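Local coordinates for multisubunit Na+/H+ antiporter, A subunit (Anoxybacillus flavithermus, PDB 6Z16), which probably helps to exchange sodium ions for protons across the cell membrane as the A subunit of a multisubunit Mrp antiporter, at residues Pro236-Ile241 against Ser295-Trp300; Thr247-Phe252 against Ala280-Ile285; Ile291-Ser296 against Leu347-Asp352. All blocks are in the same frame, centred on the assembly; numbering follows the deposited sequence.

Contact 1 (Pro236-Ile241 against Ser295-Trp300); sequences PALVLI and SSVWVW. With PTY (phosphatidylethanolamine), chain P; PTY (phosphatidylethanolamine), chain T.
Leu238 reaches from helix 234-248 to the start of helix 296-316, where it meets Val297, Trp298 and, just before the helix, Ser295. Its CG is anti to the backbone N (chi1 -166°), which carries the branch toward the second helix. One methyl, CD1, comes 3.4 Å from Ser295 OG, a hydroxyl already hydrogen-bonded to the carbonyl of Phe292. The other, CD2, rests 4.0 Å from Val297 CG1. The indole of Trp298 turns its edge to this helix: CE3 lies 3.9 Å from Leu238 CG, near the ring plane, and CH2, also at the ring edge, is 4.5 Å from Ile241 CG2. The two helical segments, in or beside predicted membrane spans of the antiporter family region, run nearly parallel, 15° apart, with axes 10.5 Å from each other; Leu238 and Trp298 span much of the space between them. Phe292 completes the cluster, touching Leu238, Ile241 and the Trp298 ring.

Phosphatidylethanolamine molecules border both helices. Pro236 CG and Leu240 CD2 meet one, while Trp300 belongs to the second site, its indole NE1 2.8 Å from phosphate oxygen O13 and lipid C6 over one ring face. An alanine here would probably leave that oxygen without its indole neighbour and open a gap beside Leu347 and Trp448. The contact is mainly apolar, with no hydrogen bond between the segments; Ser295 OG turns to the backbone of Phe292 and Trp300 NE1 to lipid phosphate.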
loop_
_atom_site.group_PDB
_atom_site.type_symbol
_atom_site.label_atom_id
_atom_site.label_comp_id
_atom_site.label_asym_id
_atom_site.label_seq_id
_atom_site.Cartn_x
_atom_site.Cartn_y
_atom_site.Cartn_z
ATOM N N PRO A 236 -13.756 -39.450 88.909
ATOM C CA PRO A 236 -12.493 -39.406 88.144
ATOM C C PRO A 236 -11.483 -38.405 88.677
ATOM O O PRO A 236 -10.279 -38.691 88.658
ATOM C CB PRO A 236 -12.948 -39.035 86.728
ATOM C CG PRO A 236 -14.322 -39.456 86.656
ATOM C CD PRO A 236 -14.893 -39.207 87.993
ATOM N N ALA A 237 -11.948 -37.248 89.162
ATOM C CA ALA A 237 -11.061 -36.292 89.820
ATOM C C ALA A 237 -10.428 -36.896 91.061
ATOM O O ALA A 237 -9.226 -36.727 91.293
ATOM C CB ALA A 237 -11.831 -35.029 90.190
ATOM N N LEU A 238 -11.226 -37.629 91.842
ATOM C CA LEU A 238 -10.739 -38.311 93.037
ATOM C C LEU A 238 -9.637 -39.303 92.696
ATOM O O LEU A 238 -8.550 -39.261 93.282
ATOM C CB LEU A 238 -11.916 -39.012 93.716
ATOM C CG LEU A 238 -11.886 -39.571 95.136
ATOM C CD1 LEU A 238 -13.297 -39.513 95.672
ATOM C CD2 LEU A 238 -11.371 -40.994 95.196
ATOM N N VAL A 239 -9.882 -40.158 91.700
ATOM C CA VAL A 239 -8.930 -41.214 91.365
ATOM C C VAL A 239 -7.662 -40.635 90.742
ATOM O O VAL A 239 -6.553 -41.077 91.058
ATOM C CB VAL A 239 -9.605 -42.260 90.457
ATOM C CG1 VAL A 239 -8.613 -43.305 89.983
ATOM C CG2 VAL A 239 -10.722 -42.941 91.205
ATOM N N LEU A 240 -7.784 -39.594 89.912
ATOM C CA LEU A 240 -6.595 -39.051 89.253
ATOM C C LEU A 240 -5.729 -38.229 90.209
ATOM O O LEU A 240 -4.495 -38.376 90.205
ATOM C CB LEU A 240 -7.002 -38.229 88.033
ATOM C CG LEU A 240 -7.531 -39.017 86.835
ATOM C CD1 LEU A 240 -8.061 -38.091 85.771
ATOM C CD2 LEU A 240 -6.444 -39.900 86.271
ATOM N N ILE A 241 -6.348 -37.360 91.029
ATOM C CA ILE A 241 -5.618 -36.624 92.064
ATOM C C ILE A 241 -4.949 -37.585 93.033
ATOM O O ILE A 241 -3.772 -37.424 93.388
ATOM C CB ILE A 241 -6.565 -35.661 92.807
ATOM C CG1 ILE A 241 -6.970 -34.482 91.933
ATOM C CG2 ILE A 241 -5.951 -35.155 94.095
ATOM C CD1 ILE A 241 -8.060 -33.644 92.557
ATOM N N SER A 295 -16.570 -39.151 100.847
ATOM C CA SER A 295 -16.774 -40.438 100.202
ATOM C C SER A 295 -15.869 -41.491 100.825
ATOM O O SER A 295 -14.847 -41.184 101.437
ATOM C CB SER A 295 -16.498 -40.348 98.704
ATOM O OG SER A 295 -15.122 -40.138 98.459
ATOM N N SER A 296 -16.254 -42.752 100.647
ATOM C CA SER A 296 -15.521 -43.851 101.252
ATOM C C SER A 296 -14.345 -44.312 100.407
ATOM O O SER A 296 -13.405 -44.904 100.955
ATOM C CB SER A 296 -16.461 -45.027 101.497
ATOM O OG SER A 296 -17.505 -44.657 102.376
ATOM N N VAL A 297 -14.382 -44.045 99.098
ATOM C CA VAL A 297 -13.343 -44.516 98.187
ATOM C C VAL A 297 -12.011 -43.861 98.518
ATOM O O VAL A 297 -10.972 -44.534 98.574
ATOM C CB VAL A 297 -13.759 -44.242 96.730
ATOM C CG1 VAL A 297 -12.695 -44.733 95.767
ATOM C CG2 VAL A 297 -15.106 -44.875 96.428
ATOM N N TRP A 298 -12.044 -42.553 98.805
ATOM C CA TRP A 298 -10.862 -41.796 99.211
ATOM C C TRP A 298 -10.241 -42.369 100.473
ATOM O O TRP A 298 -9.063 -42.739 100.480
ATOM C CB TRP A 298 -11.246 -40.332 99.437
ATOM C CG TRP A 298 -10.124 -39.404 99.859
ATOM C CD1 TRP A 298 -9.781 -39.064 101.136
ATOM C CD2 TRP A 298 -9.259 -38.643 99.004
ATOM N NE1 TRP A 298 -8.735 -38.178 101.130
ATOM C CE2 TRP A 298 -8.400 -37.898 99.833
ATOM C CE3 TRP A 298 -9.119 -38.532 97.619
ATOM C CZ2 TRP A 298 -7.423 -37.056 99.324
ATOM C CZ3 TRP A 298 -8.156 -37.685 97.119
ATOM C CH2 TRP A 298 -7.312 -36.969 97.968
ATOM N N VAL A 299 -11.040 -42.492 101.537
ATOM C CA VAL A 299 -10.488 -42.813 102.847
ATOM C C VAL A 299 -9.996 -44.255 102.887
ATOM O O VAL A 299 -8.910 -44.536 103.416
ATOM C CB VAL A 299 -11.511 -42.483 103.956
ATOM C CG1 VAL A 299 -11.894 -41.035 103.856
ATOM C CG2 VAL A 299 -12.772 -43.306 103.877
ATOM N N TRP A 300 -10.702 -45.171 102.217
ATOM C CA TRP A 300 -10.237 -46.543 102.281
ATOM C C TRP A 300 -9.099 -46.802 101.311
ATOM O O TRP A 300 -8.207 -47.587 101.643
ATOM C CB TRP A 300 -11.390 -47.517 102.066
ATOM C CG TRP A 300 -12.372 -47.502 103.210
ATOM C CD1 TRP A 300 -13.636 -47.007 103.194
ATOM C CD2 TRP A 300 -12.136 -47.940 104.556
ATOM N NE1 TRP A 300 -14.221 -47.147 104.426
ATOM C CE2 TRP A 300 -13.317 -47.713 105.282
ATOM C CE3 TRP A 300 -11.046 -48.523 105.211
ATOM C CZ2 TRP A 300 -13.441 -48.040 106.628
ATOM C CZ3 TRP A 300 -11.169 -48.842 106.548
ATOM C CH2 TRP A 300 -12.358 -48.602 107.243
HETATM C C1 PTY P . -15.582 -51.783 102.527
HETATM C C2 PTY P . -20.282 -48.407 107.445
HETATM C C3 PTY P . -18.773 -48.469 107.143
HETATM O O4 PTY P . -14.136 -51.772 102.516
HETATM C C5 PTY P . -17.446 -50.182 102.960
HETATM C C6 PTY P . -16.059 -50.361 102.406
HETATM O O7 PTY P . -16.094 -49.971 100.996
HETATM C C8 PTY P . -15.004 -49.366 100.501
HETATM O O10 PTY P . -13.964 -49.289 101.091
HETATM C C11 PTY P . -15.279 -48.760 99.153
HETATM C C12 PTY P . -14.410 -49.271 98.007
HETATM C C13 PTY P . -12.946 -48.847 98.076
HETATM C C14 PTY P . -12.156 -49.214 96.832
HETATM C C15 PTY P . -10.647 -49.240 97.019
HETATM C C16 PTY P . -10.162 -50.362 97.917
HETATM C C17 PTY P . -8.736 -50.803 97.629
HETATM C C18 PTY P . -7.687 -49.741 97.896
HETATM C C19 PTY P . -6.272 -50.159 97.528
HETATM C C20 PTY P . -6.026 -50.270 96.032
HETATM C C30 PTY P . -13.524 -52.684 101.760
HETATM C C31 PTY P . -12.037 -52.497 101.784
HETATM O O30 PTY P . -14.102 -53.532 101.138
HETATM C C32 PTY P . -11.250 -53.770 101.496
HETATM C C33 PTY P . -11.434 -54.843 102.559
HETATM C C34 PTY P . -10.631 -56.108 102.308
HETATM C C35 PTY P . -9.133 -55.939 102.495
HETATM C C36 PTY P . -8.721 -55.672 103.932
HETATM C C37 PTY P . -7.217 -55.576 104.130
HETATM P P1 PTY P . -17.157 -49.813 105.507
HETATM O O11 PTY P . -18.577 -49.526 106.171
HETATM O O12 PTY P . -16.476 -50.601 106.385
HETATM O O13 PTY P . -16.521 -48.619 105.154
HETATM O O14 PTY P . -17.467 -50.642 104.329
HETATM N N1 PTY P . -20.486 -47.903 108.805
HETATM C C1 PTY T . -15.745 -43.843 83.157
HETATM C C2 PTY T . -17.615 -45.618 88.860
HETATM C C3 PTY T . -18.537 -44.396 89.088
HETATM O O4 PTY T . -14.613 -44.728 82.996
HETATM C C5 PTY T . -16.781 -42.424 84.975
HETATM C C6 PTY T . -16.087 -43.719 84.622
HETATM O O7 PTY T . -14.966 -44.032 85.532
HETATM C C8 PTY T . -13.858 -43.256 85.632
HETATM O O10 PTY T . -13.598 -42.325 84.914
HETATM C C11 PTY T . -12.990 -43.713 86.764
HETATM C C12 PTY T . -11.630 -43.032 86.805
HETATM C C13 PTY T . -10.641 -43.590 85.797
HETATM C C14 PTY T . -9.232 -43.081 86.025
HETATM C C15 PTY T . -8.141 -43.862 85.314
HETATM C C16 PTY T . -6.783 -43.694 85.972
HETATM C C17 PTY T . -5.638 -44.435 85.302
HETATM C C18 PTY T . -5.219 -43.848 83.967
HETATM C C19 PTY T . -3.850 -44.310 83.494
HETATM C C20 PTY T . -3.723 -45.814 83.343
HETATM C C30 PTY T . -13.565 -44.213 82.358
HETATM C C31 PTY T . -12.444 -45.199 82.229
HETATM O O30 PTY T . -13.529 -43.092 81.939
HETATM C C32 PTY T . -11.199 -44.553 81.640
HETATM C C33 PTY T . -10.016 -45.494 81.543
HETATM C C34 PTY T . -8.772 -44.829 80.988
HETATM C C35 PTY T . -7.588 -45.762 80.806
HETATM C C36 PTY T . -6.392 -45.093 80.144
HETATM C C37 PTY T . -5.232 -46.028 79.860
HETATM P P1 PTY T . -17.983 -42.517 87.250
HETATM O O11 PTY T . -18.782 -43.790 87.794
HETATM O O12 PTY T . -16.713 -42.635 87.715
HETATM O O13 PTY T . -18.640 -41.330 87.593
HETATM O O14 PTY T . -17.936 -42.715 85.794
HETATM N N1 PTY T . -17.195 -46.153 90.158
#

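Contact 2 (Thr247-Phe252 against Ala280-Ile285); sequences TKSAQF and AGIYVI
Ser249 and Gly281 bring the two backbones close together, their CA atoms only 5.0 Å apart, an approach consistent with the absence of a side chain on Gly281. This is the tight part of the contact. Beside it, the first carbons of Lys248 lie against the start of helix 280-292: CG, anti to the backbone N (chi1 177°), sits 3.8 Å from Ala280 CB and equally near the Gly281 N. Beyond CG the lysine chain bends and leaves the second segment, and the charged end of Lys248 makes a cation-pi interaction with Trp166, whose side chain also touches Ala280.

On the other flank the fit is looser, though still buried. Ser249 CB is 4.2 Å from Ile282 CG1, and Gln251 makes no close contact with the second segment. Its amide instead reaches back within its own segment, NE2 donating to Ser249 OG at 3.2 Å with the partner close to the amide plane; that hydroxyl is also bonded to the carbonyl of Ala245. Helix 234-248 ends here, inside the predicted membrane span, consistent with the discontinuous helices of antiporter-like subunits in this family. No hydrogen bond crosses the contact, made mainly by carbon atoms and the Gly281 backbone, while the polar ends of Lys248, Ser249 and Gln251 have partners other than helix 280-292.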
loop_
_atom_site.group_PDB
_atom_site.type_symbol
_atom_site.label_atom_id
_atom_site.label_comp_id
_atom_site.label_asym_id
_atom_site.label_seq_id
_atom_site.Cartn_x
_atom_site.Cartn_y
_atom_site.Cartn_z
ATOM N N THR A 247 1.775 -41.157 93.665
ATOM C CA THR A 247 2.972 -41.307 92.854
ATOM C C THR A 247 4.116 -40.465 93.402
ATOM O O THR A 247 5.276 -40.892 93.378
ATOM C CB THR A 247 2.663 -40.914 91.417
ATOM O OG1 THR A 247 1.445 -41.543 91.000
ATOM C CG2 THR A 247 3.763 -41.390 90.525
ATOM N N LYS A 248 3.805 -39.268 93.910
ATOM C CA LYS A 248 4.859 -38.373 94.387
ATOM C C LYS A 248 5.491 -38.868 95.684
ATOM O O LYS A 248 6.719 -38.905 95.811
ATOM C CB LYS A 248 4.306 -36.966 94.574
ATOM C CG LYS A 248 5.307 -35.977 95.137
ATOM C CD LYS A 248 6.521 -35.765 94.242
ATOM C CE LYS A 248 6.204 -34.937 93.018
ATOM N NZ LYS A 248 7.432 -34.666 92.232
ATOM N N SER A 249 4.671 -39.254 96.659
ATOM C CA SER A 249 5.154 -39.590 97.990
ATOM C C SER A 249 5.638 -41.032 98.121
ATOM O O SER A 249 5.739 -41.508 99.256
ATOM C CB SER A 249 4.066 -39.313 99.025
ATOM O OG SER A 249 2.978 -40.197 98.861
ATOM N N ALA A 250 5.922 -41.708 97.002
ATOM C CA ALA A 250 6.517 -43.050 96.943
ATOM C C ALA A 250 5.677 -44.086 97.694
ATOM O O ALA A 250 6.126 -44.720 98.648
ATOM C CB ALA A 250 7.962 -43.036 97.452
ATOM N N GLN A 251 4.442 -44.255 97.237
ATOM C CA GLN A 251 3.525 -45.219 97.820
ATOM C C GLN A 251 3.661 -46.555 97.100
ATOM O O GLN A 251 4.609 -46.788 96.346
ATOM C CB GLN A 251 2.099 -44.692 97.755
ATOM C CG GLN A 251 1.895 -43.439 98.558
ATOM C CD GLN A 251 2.013 -43.693 100.029
ATOM O OE1 GLN A 251 1.510 -44.689 100.530
ATOM N NE2 GLN A 251 2.698 -42.806 100.731
ATOM N N PHE A 252 2.733 -47.443 97.331
ATOM C CA PHE A 252 2.716 -48.706 96.607
ATOM C C PHE A 252 1.816 -48.570 95.384
ATOM O O PHE A 252 0.697 -48.061 95.503
ATOM C CB PHE A 252 2.216 -49.828 97.506
ATOM C CG PHE A 252 2.369 -51.199 96.922
ATOM C CD1 PHE A 252 3.612 -51.812 96.883
ATOM C CD2 PHE A 252 1.270 -51.887 96.432
ATOM C CE1 PHE A 252 3.758 -53.079 96.356
ATOM C CE2 PHE A 252 1.411 -53.153 95.898
ATOM C CZ PHE A 252 2.657 -53.749 95.861
ATOM N N ALA A 280 5.176 -34.118 99.407
ATOM C CA ALA A 280 4.292 -33.262 98.625
ATOM C C ALA A 280 2.947 -33.929 98.380
ATOM O O ALA A 280 1.899 -33.272 98.452
ATOM C CB ALA A 280 4.958 -32.890 97.303
ATOM N N GLY A 281 2.954 -35.231 98.086
ATOM C CA GLY A 281 1.705 -35.966 97.986
ATOM C C GLY A 281 0.970 -36.040 99.304
ATOM O O GLY A 281 -0.266 -36.002 99.330
ATOM N N ILE A 282 1.720 -36.127 100.408
ATOM C CA ILE A 282 1.151 -36.026 101.748
ATOM C C ILE A 282 0.448 -34.690 101.929
ATOM O O ILE A 282 -0.669 -34.629 102.462
ATOM C CB ILE A 282 2.254 -36.228 102.801
ATOM C CG1 ILE A 282 2.940 -37.581 102.625
ATOM C CG2 ILE A 282 1.692 -36.109 104.196
ATOM C CD1 ILE A 282 2.050 -38.748 102.871
ATOM N N TYR A 283 1.075 -33.602 101.460
ATOM C CA TYR A 283 0.444 -32.288 101.555
ATOM C C TYR A 283 -0.820 -32.205 100.713
ATOM O O TYR A 283 -1.799 -31.585 101.130
ATOM C CB TYR A 283 1.403 -31.171 101.140
ATOM C CG TYR A 283 0.721 -29.813 101.161
ATOM C CD1 TYR A 283 0.400 -29.202 102.364
ATOM C CD2 TYR A 283 0.369 -29.160 99.982
ATOM C CE1 TYR A 283 -0.241 -27.980 102.398
ATOM C CE2 TYR A 283 -0.276 -27.942 100.010
ATOM C CZ TYR A 283 -0.573 -27.357 101.220
ATOM O OH TYR A 283 -1.203 -26.139 101.252
ATOM N N VAL A 284 -0.818 -32.811 99.524
ATOM C CA VAL A 284 -1.992 -32.721 98.653
ATOM C C VAL A 284 -3.162 -33.506 99.236
ATOM O O VAL A 284 -4.307 -33.029 99.235
ATOM C CB VAL A 284 -1.636 -33.181 97.229
ATOM C CG1 VAL A 284 -2.869 -33.240 96.350
ATOM C CG2 VAL A 284 -0.657 -32.224 96.629
ATOM N N ILE A 285 -2.886 -34.694 99.784
ATOM C CA ILE A 285 -3.926 -35.493 100.432
ATOM C C ILE A 285 -4.479 -34.764 101.651
ATOM O O ILE A 285 -5.700 -34.650 101.826
ATOM C CB ILE A 285 -3.377 -36.882 100.802
ATOM C CG1 ILE A 285 -3.038 -37.668 99.542
ATOM C CG2 ILE A 285 -4.378 -37.656 101.621
ATOM C CD1 ILE A 285 -2.220 -38.893 99.801
#

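Contact 3 (Ile291-Ser296 against Leu347-Asp352); sequences IFAVSS and LSFHYD
Ala293 and His350 stand at the centre of this meeting of two loops. Ala293 CB touches the Phe349 ring at CD2, 3.7 Å away, in an oblique approach. The imidazole of His350 has Val294 O at its edge, near the ring plane, 3.2 Å from CE1. NE2 is 3.5 Å from Ala293 O, but the angle is too poor for a hydrogen bond. The exposed histidine thus lies beside carbonyl oxygens without a hydrogen bond across the contact.

Behind this first shell, a type I turn from Phe292 to Ser295 presents Ala293 and Val294. Ser295 OG braces it by donating to Phe292 O at 3.0 Å, with a C=O...donor angle of 158°; the backbone bond from Ser295 N to the same oxygen is weak. Further in, Ile291 CG2 covers the centre of one face of the Phe292 ring, and that ring also meets the ring of Phe234. The turn links helix 280-292 to helix 296-316; Ala293, in the turn, touches Trp298 and Val299 of that second helix. Opposing it is the loop that leaves helix 323-347 toward helix 360-391, with Leu347 packed on Val299 and Trp300.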
loop_
_atom_site.group_PDB
_atom_site.type_symbol
_atom_site.label_atom_id
_atom_site.label_comp_id
_atom_site.label_asym_id
_atom_site.label_seq_id
_atom_site.Cartn_x
_atom_site.Cartn_y
_atom_site.Cartn_z
ATOM N N ILE A 291 -12.522 -32.023 101.073
ATOM C CA ILE A 291 -13.357 -32.119 99.883
ATOM C C ILE A 291 -13.741 -33.562 99.585
ATOM O O ILE A 291 -14.912 -33.869 99.360
ATOM C CB ILE A 291 -12.637 -31.471 98.678
ATOM C CG1 ILE A 291 -12.441 -29.977 98.907
ATOM C CG2 ILE A 291 -13.416 -31.676 97.410
ATOM C CD1 ILE A 291 -11.533 -29.333 97.900
ATOM N N PHE A 292 -12.769 -34.471 99.606
ATOM C CA PHE A 292 -12.971 -35.824 99.119
ATOM C C PHE A 292 -13.205 -36.865 100.205
ATOM O O PHE A 292 -13.542 -38.002 99.869
ATOM C CB PHE A 292 -11.773 -36.282 98.295
ATOM C CG PHE A 292 -11.596 -35.549 97.011
ATOM C CD1 PHE A 292 -12.469 -35.754 95.959
ATOM C CD2 PHE A 292 -10.514 -34.713 96.826
ATOM C CE1 PHE A 292 -12.294 -35.093 94.765
ATOM C CE2 PHE A 292 -10.332 -34.057 95.638
ATOM C CZ PHE A 292 -11.220 -34.247 94.605
ATOM N N ALA A 293 -13.024 -36.539 101.482
ATOM C CA ALA A 293 -13.191 -37.555 102.519
ATOM C C ALA A 293 -14.637 -37.749 102.934
ATOM O O ALA A 293 -14.902 -38.530 103.849
ATOM C CB ALA A 293 -12.346 -37.224 103.747
ATOM N N VAL A 294 -15.581 -37.071 102.279
ATOM C CA VAL A 294 -16.994 -37.374 102.477
ATOM C C VAL A 294 -17.393 -38.660 101.770
ATOM O O VAL A 294 -18.440 -39.237 102.087
ATOM C CB VAL A 294 -17.805 -36.145 102.022
ATOM C CG1 VAL A 294 -17.772 -36.005 100.517
ATOM C CG2 VAL A 294 -19.232 -36.153 102.569
ATOM N N SER A 295 -16.570 -39.151 100.847
ATOM C CA SER A 295 -16.774 -40.438 100.202
ATOM C C SER A 295 -15.869 -41.491 100.825
ATOM O O SER A 295 -14.847 -41.184 101.437
ATOM C CB SER A 295 -16.498 -40.348 98.704
ATOM O OG SER A 295 -15.122 -40.138 98.459
ATOM N N SER A 296 -16.254 -42.752 100.647
ATOM C CA SER A 296 -15.521 -43.851 101.252
ATOM C C SER A 296 -14.345 -44.312 100.407
ATOM O O SER A 296 -13.405 -44.904 100.955
ATOM C CB SER A 296 -16.461 -45.027 101.497
ATOM O OG SER A 296 -17.505 -44.657 102.376
ATOM N N LEU A 347 -11.659 -40.799 107.693
ATOM C CA LEU A 347 -12.821 -41.460 108.305
ATOM C C LEU A 347 -13.457 -40.631 109.409
ATOM O O LEU A 347 -14.621 -40.862 109.747
ATOM C CB LEU A 347 -12.464 -42.826 108.894
ATOM C CG LEU A 347 -12.250 -44.044 108.013
ATOM C CD1 LEU A 347 -11.700 -45.165 108.855
ATOM C CD2 LEU A 347 -13.577 -44.439 107.416
ATOM N N SER A 348 -12.703 -39.699 109.994
ATOM C CA SER A 348 -13.271 -38.758 110.968
ATOM C C SER A 348 -14.450 -37.926 110.454
ATOM O O SER A 348 -15.239 -37.442 111.270
ATOM C CB SER A 348 -12.203 -37.790 111.465
ATOM O OG SER A 348 -12.781 -36.816 112.310
ATOM N N PHE A 349 -14.593 -37.730 109.140
ATOM C CA PHE A 349 -15.596 -36.798 108.623
ATOM C C PHE A 349 -17.023 -37.325 108.635
ATOM O O PHE A 349 -17.956 -36.519 108.584
ATOM C CB PHE A 349 -15.260 -36.383 107.190
ATOM C CG PHE A 349 -14.235 -35.309 107.105
ATOM C CD1 PHE A 349 -14.616 -33.978 107.140
ATOM C CD2 PHE A 349 -12.893 -35.625 107.031
ATOM C CE1 PHE A 349 -13.675 -32.982 107.074
ATOM C CE2 PHE A 349 -11.951 -34.639 106.971
ATOM C CZ PHE A 349 -12.339 -33.316 106.991
ATOM N N HIS A 350 -17.225 -38.641 108.681
ATOM C CA HIS A 350 -18.571 -39.168 108.498
ATOM C C HIS A 350 -19.410 -38.988 109.755
ATOM O O HIS A 350 -20.383 -38.225 109.760
ATOM C CB HIS A 350 -18.504 -40.642 108.106
ATOM C CG HIS A 350 -17.783 -40.882 106.819
ATOM N ND1 HIS A 350 -18.331 -40.578 105.592
ATOM C CD2 HIS A 350 -16.556 -41.393 106.567
ATOM C CE1 HIS A 350 -17.473 -40.894 104.640
ATOM N NE2 HIS A 350 -16.388 -41.390 105.205
ATOM N N TYR A 351 -19.020 -39.649 110.839
ATOM C CA TYR A 351 -19.775 -39.579 112.079
ATOM C C TYR A 351 -18.885 -40.048 113.219
ATOM O O TYR A 351 -17.968 -40.847 113.019
ATOM C CB TYR A 351 -21.057 -40.425 112.008
ATOM C CG TYR A 351 -21.931 -40.318 113.235
ATOM C CD1 TYR A 351 -22.667 -39.167 113.490
ATOM C CD2 TYR A 351 -22.004 -41.361 114.149
ATOM C CE1 TYR A 351 -23.458 -39.062 114.617
ATOM C CE2 TYR A 351 -22.793 -41.268 115.274
ATOM C CZ TYR A 351 -23.516 -40.117 115.504
ATOM O OH TYR A 351 -24.301 -40.022 116.628
ATOM N N ASP A 352 -19.158 -39.521 114.409
ATOM C CA ASP A 352 -18.552 -39.982 115.649
ATOM C C ASP A 352 -19.647 -40.350 116.640
ATOM O O ASP A 352 -20.587 -39.577 116.851
ATOM C CB ASP A 352 -17.616 -38.921 116.227
ATOM C CG ASP A 352 -18.237 -37.536 116.263
ATOM O OD1 ASP A 352 -19.320 -37.337 115.677
ATOM O OD2 ASP A 352 -17.637 -36.639 116.884
#

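In the fold
All three contacts lie in the antiporter family region; contact 1 uses helix 296-316, and contacts 2 and 3 use helix 280-292, which precedes it in the chain. Contacts 1 and 2 are buried and share helix 234-248, one near its start and the other where it ends; Trp298 and Ile241 of the first pack on Ile285 and Val284 of the second. Contact 3 lies at the surface, farther from the chain centre, and shares Ser295 and Ser296 with contact 1. The chemistry follows position: apolar side chains with lipid alongside in contact 1, close backbones and buried polar groups in contact 2, and an exposed histidine facing carbonyls in contact 3. Contacts 2 and 3 do not touch, although they take opposite ends of helix 280-292.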